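Long-range contact in esterase LipW (Mycobacterium marinum, PDB 3QH4), which probably hydrolyses ester bonds, as an alpha/beta-hydrolase-fold esterase with strict substrate selectivity: residues R76-Y90 against C108-V122. Residues are numbered along the deposited sequence; the frame is centred on the assembly and turned at random.
Sequences RIYRAAPTPAPVVVY and CLELARRARCAVVSV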
ATOM      1  N   ARG A  76       7.077 -12.270  -1.664  1.00  7.39           N
ATOM      2  CA  ARG A  76       8.262 -12.192  -0.809  1.00  7.31           C
ATOM      3  C   ARG A  76       7.801 -12.351   0.629  1.00  8.14           C
ATOM      4  O   ARG A  76       6.904 -11.648   1.089  1.00  7.22           O
ATOM      5  CB  ARG A  76       9.011 -10.871  -1.004  1.00  7.32           C
ATOM      6  CG  ARG A  76      10.279 -10.774  -0.113  1.00  6.61           C
ATOM      7  CD  ARG A  76      11.240  -9.711  -0.629  1.00  7.43           C
ATOM      8  NE  ARG A  76      11.766 -10.052  -1.957  1.00  8.59           N
ATOM      9  CZ  ARG A  76      12.351  -9.190  -2.781  1.00  9.78           C
ATOM     10  NH1 ARG A  76      12.495  -7.901  -2.447  1.00  8.94           N
ATOM     11  NH2 ARG A  76      12.807  -9.632  -3.963  1.00 13.86           N
ATOM     12  N   ILE A  77       8.427 -13.280   1.338  1.00  8.06           N
ATOM     13  CA  ILE A  77       8.000 -13.565   2.698  1.00  8.25           C
ATOM     14  C   ILE A  77       9.057 -13.061   3.674  1.00  8.43           C
ATOM     15  O   ILE A  77      10.236 -13.442   3.576  1.00  8.30           O
ATOM     16  CB  ILE A  77       7.721 -15.067   2.904  1.00  9.01           C
ATOM     17  CG1 ILE A  77       6.752 -15.574   1.828  1.00 10.33           C
ATOM     18  CG2 ILE A  77       7.117 -15.326   4.305  1.00  9.09           C
ATOM     19  CD1 ILE A  77       6.588 -17.091   1.811  1.00 15.90           C
ATOM     20  N   TYR A  78       8.604 -12.235   4.619  1.00  8.51           N
ATOM     21  CA  TYR A  78       9.466 -11.647   5.647  1.00  8.61           C
ATOM     22  C   TYR A  78       9.097 -12.280   6.967  1.00  9.59           C
ATOM     23  O   TYR A  78       7.918 -12.361   7.295  1.00  9.82           O
ATOM     24  CB  TYR A  78       9.220 -10.129   5.724  1.00  7.89           C
ATOM     25  CG  TYR A  78       9.437  -9.377   4.433  1.00  7.80           C
ATOM     26  CD1 TYR A  78       8.477  -9.406   3.414  1.00  6.91           C
ATOM     27  CD2 TYR A  78      10.577  -8.601   4.250  1.00  7.12           C
ATOM     28  CE1 TYR A  78       8.665  -8.695   2.246  1.00  6.68           C
ATOM     29  CE2 TYR A  78      10.785  -7.879   3.095  1.00  7.30           C
ATOM     30  CZ  TYR A  78       9.819  -7.934   2.095  1.00  5.85           C
ATOM     31  OH  TYR A  78      10.019  -7.218   0.964  1.00  5.66           O
ATOM     32  N   ARG A  79      10.084 -12.792   7.721  1.00 10.22           N
ATOM     33  CA  ARG A  79       9.748 -13.412   8.997  1.00 11.40           C
ATOM     34  C   ARG A  79      10.599 -12.775  10.110  1.00 12.76           C
ATOM     35  O   ARG A  79      11.845 -12.828  10.081  1.00 13.84           O
ATOM     36  CB  ARG A  79       9.908 -14.937   8.953  1.00 11.70           C
ATOM     37  CG  ARG A  79       8.983 -15.654   7.939  1.00 11.57           C
ATOM     38  CD  ARG A  79       9.288 -17.124   7.935  1.00 12.78           C
ATOM     39  NE  ARG A  79       8.279 -17.950   7.284  1.00 14.24           N
ATOM     40  CZ  ARG A  79       8.349 -18.356   6.019  1.00 15.40           C
ATOM     41  NH1 ARG A  79       9.369 -17.978   5.246  1.00 15.14           N
ATOM     42  NH2 ARG A  79       7.385 -19.129   5.514  1.00 15.41           N
ATOM     43  N   ALA A  80       9.929 -12.170  11.082  1.00 12.13           N
ATOM     44  CA  ALA A  80      10.601 -11.561  12.231  1.00 14.39           C
ATOM     45  C   ALA A  80       9.953 -11.967  13.559  1.00 16.16           C
ATOM     46  O   ALA A  80       9.897 -11.162  14.534  1.00 18.05           O
ATOM     47  CB  ALA A  80      10.628 -10.060  12.092  1.00 13.39           C
ATOM     48  N   ALA A  81       9.413 -13.179  13.581  1.00 16.23           N
ATOM     49  CA  ALA A  81       8.845 -13.747  14.802  1.00 16.95           C
ATOM     50  C   ALA A  81       8.871 -15.258  14.696  1.00 17.97           C
ATOM     51  O   ALA A  81       8.839 -15.796  13.584  1.00 17.97           O
ATOM     52  CB  ALA A  81       7.409 -13.256  15.008  1.00 15.77           C
ATOM     53  N   PRO A  82       8.942 -15.956  15.843  1.00 19.32           N
ATOM     54  CA  PRO A  82       8.922 -17.427  15.804  1.00 20.36           C
ATOM     55  C   PRO A  82       7.575 -17.980  15.340  1.00 20.31           C
ATOM     56  O   PRO A  82       6.532 -17.297  15.463  1.00 18.98           O
ATOM     57  CB  PRO A  82       9.178 -17.835  17.269  1.00 20.80           C
ATOM     58  CG  PRO A  82       9.807 -16.624  17.905  1.00 20.92           C
ATOM     59  CD  PRO A  82       9.183 -15.436  17.206  1.00 19.78           C
ATOM     60  N   THR A  83       7.617 -19.199  14.798  1.00 20.67           N
ATOM     61  CA  THR A  83       6.422 -19.924  14.392  1.00 20.59           C
ATOM     62  C   THR A  83       5.585 -20.271  15.631  1.00 20.51           C
ATOM     63  O   THR A  83       6.144 -20.531  16.704  1.00 21.05           O
ATOM     64  CB  THR A  83       6.782 -21.228  13.617  1.00 21.46           C
ATOM     65  OG1 THR A  83       7.668 -22.014  14.421  1.00 25.04           O
ATOM     66  CG2 THR A  83       7.497 -20.917  12.309  1.00 21.83           C
ATOM     67  N   PRO A  84       4.246 -20.214  15.517  1.00 19.92           N
ATOM     68  CA  PRO A  84       3.464 -19.691  14.391  1.00 18.49           C
ATOM     69  C   PRO A  84       3.317 -18.179  14.549  1.00 16.89           C
ATOM     70  O   PRO A  84       2.892 -17.698  15.603  1.00 16.65           O
ATOM     71  CB  PRO A  84       2.094 -20.388  14.545  1.00 18.21           C
ATOM     72  CG  PRO A  84       2.208 -21.290  15.731  1.00 21.28           C
ATOM     73  CD  PRO A  84       3.360 -20.762  16.552  1.00 20.71           C
ATOM     74  N   ALA A  85       3.708 -17.449  13.513  1.00 15.02           N
ATOM     75  CA  ALA A  85       3.807 -16.007  13.562  1.00 13.22           C
ATOM     76  C   ALA A  85       2.498 -15.377  13.063  1.00 11.94           C
ATOM     77  O   ALA A  85       1.900 -15.875  12.087  1.00 12.46           O
ATOM     78  CB  ALA A  85       4.976 -15.569  12.686  1.00 13.10           C
ATOM     79  N   PRO A  86       2.044 -14.290  13.717  1.00 11.48           N
ATOM     80  CA  PRO A  86       0.950 -13.510  13.117  1.00 10.43           C
ATOM     81  C   PRO A  86       1.441 -13.003  11.762  1.00  9.09           C
ATOM     82  O   PRO A  86       2.636 -12.854  11.568  1.00  8.83           O
ATOM     83  CB  PRO A  86       0.755 -12.354  14.097  1.00 10.46           C
ATOM     84  CG  PRO A  86       2.034 -12.243  14.844  1.00 10.86           C
ATOM     85  CD  PRO A  86       2.642 -13.607  14.886  1.00 10.62           C
ATOM     86  N   VAL A  87       0.531 -12.765  10.823  1.00  8.61           N
ATOM     87  CA  VAL A  87       0.990 -12.552   9.443  1.00  8.05           C
ATOM     88  C   VAL A  87       0.201 -11.437   8.779  1.00  8.08           C
ATOM     89  O   VAL A  87      -1.015 -11.316   8.997  1.00  7.72           O
ATOM     90  CB  VAL A  87       0.897 -13.881   8.613  1.00  9.01           C
ATOM     91  CG1 VAL A  87      -0.528 -14.454   8.597  1.00  9.31           C
ATOM     92  CG2 VAL A  87       1.416 -13.680   7.162  1.00  8.12           C
ATOM     93  N   VAL A  88       0.904 -10.627   7.994  1.00  7.25           N
ATOM     94  CA  VAL A  88       0.287  -9.521   7.255  1.00  6.83           C
ATOM     95  C   VAL A  88       0.406  -9.822   5.770  1.00  6.37           C
ATOM     96  O   VAL A  88       1.504 -10.125   5.302  1.00  6.64           O
ATOM     97  CB  VAL A  88       1.058  -8.172   7.529  1.00  6.91           C
ATOM     98  CG1 VAL A  88       0.439  -7.010   6.709  1.00  7.14           C
ATOM     99  CG2 VAL A  88       1.067  -7.839   9.015  1.00  8.71           C
ATOM    100  N   VAL A  89      -0.690  -9.712   5.003  1.00  5.22           N
ATOM    101  CA  VAL A  89      -0.575  -9.799   3.544  1.00  4.73           C
ATOM    102  C   VAL A  89      -0.491  -8.368   3.047  1.00  5.03           C
ATOM    103  O   VAL A  89      -1.397  -7.592   3.318  1.00  4.89           O
ATOM    104  CB  VAL A  89      -1.792 -10.512   2.919  1.00  4.68           C
ATOM    105  CG1 VAL A  89      -1.777 -10.375   1.395  1.00  5.37           C
ATOM    106  CG2 VAL A  89      -1.799 -11.998   3.379  1.00  6.39           C
ATOM    107  N   TYR A  90       0.603  -8.029   2.358  1.00  5.14           N
ATOM    108  CA  TYR A  90       0.934  -6.642   1.990  1.00  4.86           C
ATOM    109  C   TYR A  90       0.965  -6.442   0.477  1.00  4.97           C
ATOM    110  O   TYR A  90       1.486  -7.321  -0.247  1.00  5.28           O
ATOM    111  CB  TYR A  90       2.318  -6.262   2.565  1.00  5.12           C
ATOM    112  CG  TYR A  90       2.722  -4.852   2.229  1.00  4.69           C
ATOM    113  CD1 TYR A  90       2.400  -3.788   3.115  1.00  5.44           C
ATOM    114  CD2 TYR A  90       3.438  -4.569   1.054  1.00  3.15           C
ATOM    115  CE1 TYR A  90       2.779  -2.485   2.795  1.00  6.45           C
ATOM    116  CE2 TYR A  90       3.821  -3.261   0.723  1.00  3.10           C
ATOM    117  CZ  TYR A  90       3.478  -2.237   1.592  1.00  5.75           C
ATOM    118  OH  TYR A  90       3.814  -0.945   1.289  1.00  6.33           O
ATOM    119  N   CYS A 108       8.198  -3.254   4.221  1.00  5.24           N
ATOM    120  CA  CYS A 108       7.903  -4.618   4.667  1.00  5.41           C
ATOM    121  C   CYS A 108       8.852  -5.006   5.793  1.00  4.94           C
ATOM    122  O   CYS A 108       8.415  -5.621   6.778  1.00  6.19           O
ATOM    123  CB  CYS A 108       7.981  -5.626   3.502  1.00  4.83           C
ATOM    124  SG  CYS A 108       6.581  -5.441   2.354  1.00  6.79           S
ATOM    125  N   LEU A 109      10.134  -4.664   5.651  1.00  6.05           N
ATOM    126  CA  LEU A 109      11.121  -4.996   6.670  1.00  6.29           C
ATOM    127  C   LEU A 109      10.755  -4.314   7.986  1.00  6.79           C
ATOM    128  O   LEU A 109      10.897  -4.893   9.077  1.00  7.76           O
ATOM    129  CB  LEU A 109      12.536  -4.573   6.250  1.00  6.75           C
ATOM    130  CG  LEU A 109      13.109  -5.398   5.084  1.00  7.07           C
ATOM    131  CD1 LEU A 109      14.302  -4.631   4.532  1.00  8.51           C
ATOM    132  CD2 LEU A 109      13.497  -6.842   5.499  1.00  7.57           C
ATOM    133  N   GLU A 110      10.318  -3.061   7.867  1.00  6.51           N
ATOM    134  CA  GLU A 110       9.962  -2.273   9.054  1.00  6.40           C
ATOM    135  C   GLU A 110       8.751  -2.854   9.743  1.00  6.83           C
ATOM    136  O   GLU A 110       8.750  -2.999  10.974  1.00  6.64           O
ATOM    137  CB  GLU A 110       9.787  -0.784   8.727  1.00  6.74           C
ATOM    138  CG  GLU A 110      11.074  -0.111   8.174  1.00  7.27           C
ATOM    139  CD  GLU A 110      12.212   0.007   9.172  1.00  8.23           C
ATOM    140  OE1 GLU A 110      11.986  -0.062  10.403  1.00  7.52           O
ATOM    141  OE2 GLU A 110      13.359   0.163   8.709  1.00  9.45           O
ATOM    142  N   LEU A 111       7.725  -3.226   8.971  1.00  6.83           N
ATOM    143  CA  LEU A 111       6.530  -3.844   9.563  1.00  7.00           C
ATOM    144  C   LEU A 111       6.874  -5.151  10.281  1.00  6.97           C
ATOM    145  O   LEU A 111       6.486  -5.350  11.432  1.00  6.88           O
ATOM    146  CB  LEU A 111       5.465  -4.121   8.501  1.00  7.46           C
ATOM    147  CG  LEU A 111       4.793  -2.910   7.856  1.00 10.54           C
ATOM    148  CD1 LEU A 111       3.777  -3.366   6.804  1.00 12.48           C
ATOM    149  CD2 LEU A 111       4.103  -2.033   8.911  1.00 13.06           C
ATOM    150  N   ALA A 112       7.604  -6.038   9.602  1.00  6.78           N
ATOM    151  CA  ALA A 112       7.914  -7.354  10.177  1.00  8.02           C
ATOM    152  C   ALA A 112       8.639  -7.199  11.508  1.00  7.84           C
ATOM    153  O   ALA A 112       8.275  -7.813  12.504  1.00  8.20           O
ATOM    154  CB  ALA A 112       8.766  -8.177   9.196  1.00  7.44           C
ATOM    155  N   ARG A 113       9.675  -6.369  11.513  1.00  7.71           N
ATOM    156  CA  ARG A 113      10.552  -6.239  12.666  1.00  8.47           C
ATOM    157  C   ARG A 113       9.826  -5.550  13.828  1.00  8.39           C
ATOM    158  O   ARG A 113       9.837  -6.040  14.984  1.00  8.74           O
ATOM    159  CB  ARG A 113      11.789  -5.431  12.288  1.00  8.73           C
ATOM    160  CG  ARG A 113      12.689  -5.125  13.486  1.00 11.57           C
ATOM    161  CD  ARG A 113      13.983  -4.477  13.030  1.00 13.63           C
ATOM    162  NE  ARG A 113      13.778  -3.121  12.532  1.00 12.42           N
ATOM    163  CZ  ARG A 113      13.776  -2.027  13.282  1.00 13.82           C
ATOM    164  NH1 ARG A 113      13.932  -2.121  14.613  1.00 14.89           N
ATOM    165  NH2 ARG A 113      13.577  -0.841  12.713  1.00 11.18           N
ATOM    166  N   ARG A 114       9.178  -4.434  13.519  1.00  7.41           N
ATOM    167  CA  ARG A 114       8.574  -3.632  14.575  1.00  7.34           C
ATOM    168  C   ARG A 114       7.299  -4.222  15.162  1.00  7.31           C
ATOM    169  O   ARG A 114       7.034  -4.067  16.374  1.00  8.05           O
ATOM    170  CB  ARG A 114       8.330  -2.204  14.091  1.00  5.45           C
ATOM    171  CG  ARG A 114       9.644  -1.426  13.797  1.00  5.69           C
ATOM    172  CD  ARG A 114       9.272  -0.055  13.288  1.00  5.73           C
ATOM    173  NE  ARG A 114      10.376   0.594  12.589  1.00  5.74           N
ATOM    174  CZ  ARG A 114      10.909   1.755  12.952  1.00  7.51           C
ATOM    175  NH1 ARG A 114      10.474   2.385  14.046  1.00  7.42           N
ATOM    176  NH2 ARG A 114      11.877   2.300  12.207  1.00  8.48           N
ATOM    177  N   ALA A 115       6.511  -4.896  14.326  1.00  8.54           N
ATOM    178  CA  ALA A 115       5.280  -5.536  14.800  1.00  9.69           C
ATOM    179  C   ALA A 115       5.520  -6.972  15.253  1.00 11.13           C
ATOM    180  O   ALA A 115       4.581  -7.613  15.709  1.00 12.53           O
ATOM    181  CB  ALA A 115       4.229  -5.524  13.695  1.00  9.08           C
ATOM    182  N   ARG A 116       6.746  -7.482  15.083  1.00 10.96           N
ATOM    183  CA  ARG A 116       7.087  -8.880  15.424  1.00 10.78           C
ATOM    184  C   ARG A 116       6.150  -9.851  14.715  1.00  9.77           C
ATOM    185  O   ARG A 116       5.380 -10.551  15.344  1.00 10.26           O
ATOM    186  CB  ARG A 116       7.091  -9.112  16.956  1.00 11.29           C
ATOM    187  CG  ARG A 116       8.053  -8.153  17.671  1.00 14.01           C
ATOM    188  CD  ARG A 116       8.131  -8.358  19.214  1.00 20.45           C
ATOM    189  NE  ARG A 116       6.856  -8.111  19.896  1.00 23.42           N
ATOM    190  CZ  ARG A 116       6.225  -6.934  20.002  1.00 27.80           C
ATOM    191  NH1 ARG A 116       6.715  -5.805  19.466  1.00 28.49           N
ATOM    192  NH2 ARG A 116       5.069  -6.887  20.663  1.00 31.29           N
ATOM    193  N   CYS A 117       6.261  -9.916  13.395  1.00  9.01           N
ATOM    194  CA  CYS A 117       5.335 -10.705  12.608  1.00  8.06           C
ATOM    195  C   CYS A 117       5.986 -11.143  11.312  1.00  7.80           C
ATOM    196  O   CYS A 117       7.155 -10.821  11.023  1.00  7.14           O
ATOM    197  CB  CYS A 117       4.040  -9.910  12.297  1.00  7.60           C
ATOM    198  SG  CYS A 117       4.317  -8.475  11.147  1.00  7.83           S
ATOM    199  N   ALA A 118       5.213 -11.900  10.540  1.00  7.38           N
ATOM    200  CA  ALA A 118       5.562 -12.234   9.165  1.00  7.62           C
ATOM    201  C   ALA A 118       4.779 -11.305   8.231  1.00  7.96           C
ATOM    202  O   ALA A 118       3.664 -10.844   8.554  1.00  8.23           O
ATOM    203  CB  ALA A 118       5.198 -13.700   8.863  1.00  8.98           C
ATOM    204  N   VAL A 119       5.387 -11.014   7.092  1.00  6.39           N
ATOM    205  CA  VAL A 119       4.715 -10.228   6.057  1.00  5.87           C
ATOM    206  C   VAL A 119       4.843 -11.023   4.752  1.00  6.70           C
ATOM    207  O   VAL A 119       5.933 -11.510   4.408  1.00  7.67           O
ATOM    208  CB  VAL A 119       5.381  -8.839   5.901  1.00  5.31           C
ATOM    209  CG1 VAL A 119       4.735  -8.028   4.753  1.00  6.58           C
ATOM    210  CG2 VAL A 119       5.295  -8.024   7.228  1.00  4.56           C
ATOM    211  N   VAL A 120       3.742 -11.137   4.026  1.00  6.14           N
ATOM    212  CA  VAL A 120       3.788 -11.754   2.686  1.00  7.08           C
ATOM    213  C   VAL A 120       3.421 -10.651   1.704  1.00  6.39           C
ATOM    214  O   VAL A 120       2.271 -10.188   1.684  1.00  6.89           O
ATOM    215  CB  VAL A 120       2.853 -12.968   2.574  1.00  6.73           C
ATOM    216  CG1 VAL A 120       2.873 -13.604   1.178  1.00  7.24           C
ATOM    217  CG2 VAL A 120       3.242 -14.028   3.630  1.00  8.63           C
ATOM    218  N   SER A 121       4.407 -10.252   0.891  1.00  6.38           N
ATOM    219  CA  SER A 121       4.231  -9.151  -0.054  1.00  6.54           C
ATOM    220  C   SER A 121       3.866  -9.729  -1.425  1.00  6.06           C
ATOM    221  O   SER A 121       4.542 -10.663  -1.912  1.00  7.00           O
ATOM    222  CB  SER A 121       5.524  -8.322  -0.123  1.00  5.89           C
ATOM    223  OG  SER A 121       5.414  -7.309  -1.103  1.00  5.45           O
ATOM    224  N   VAL A 122       2.826  -9.153  -2.039  1.00  5.17           N
ATOM    225  CA  VAL A 122       2.240  -9.681  -3.288  1.00  5.49           C
ATOM    226  C   VAL A 122       2.820  -9.000  -4.531  1.00  6.16           C
ATOM    227  O   VAL A 122       2.748  -7.761  -4.648  1.00  5.19           O
ATOM    228  CB  VAL A 122       0.695  -9.486  -3.302  1.00  5.56           C
ATOM    229  CG1 VAL A 122       0.070 -10.090  -4.591  1.00  6.06           C
ATOM    230  CG2 VAL A 122       0.039 -10.079  -2.086  1.00  6.42           C
TER
HETATM  231  O   HOH W   1       7.941  -6.297  -0.943  1.00  4.96           O
HETATM  232  O   HOH W   2      11.119  -8.421  15.556  1.00 15.04           O
HETATM  233  O   HOH W   3       3.525  -5.985  -2.687  1.00  2.71           O
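Arg76 and Ser121 form an antiparallel hydrogen-bonded pair, with Ser121 N donating to Arg76 O (2.9 Å). Ile77, on the other face, lies side by side with Val120, CG2 to CG2. Tyr78 repeats the antiparallel pairing with Val119, and its ring, swung beside its own backbone N (chi1 -57°), slides under the helix: Cys108 CB sits over one face, 3.5 Å from the ring centroid, while Leu109 CD2 meets the edge in plane. Tyr78 OH hydrogen-bonds to His105 ND1 and to a water shared with Ser121 OG. Ala80 CB rests against the carbonyl O of Ala112 (3.3 Å) where strand 76-79 ends.

After the turn the chain returns along the other edge of 118-122, now parallel. Pro86 O accepts from Ala118 N and Val88 O from Val120 N (2.8 Å). The Tyr90 ring carries Cys108 SG over one face, 4.0 Å from its centroid, so one cysteine bridges both tyrosines; Tyr90 OH hydrogen-bonds to Asp104 OD2.

Strand 118-122 is thus flanked by 72-79 and 85-91. Helix 105-115 links 85-91 to 118-122 in a beta-alpha-beta crossover and covers the Tyr78 and Tyr90 face, Phe155 lies against the Ile77 and Val120 face, and strand 160-165 continues the sheet beyond 85-91.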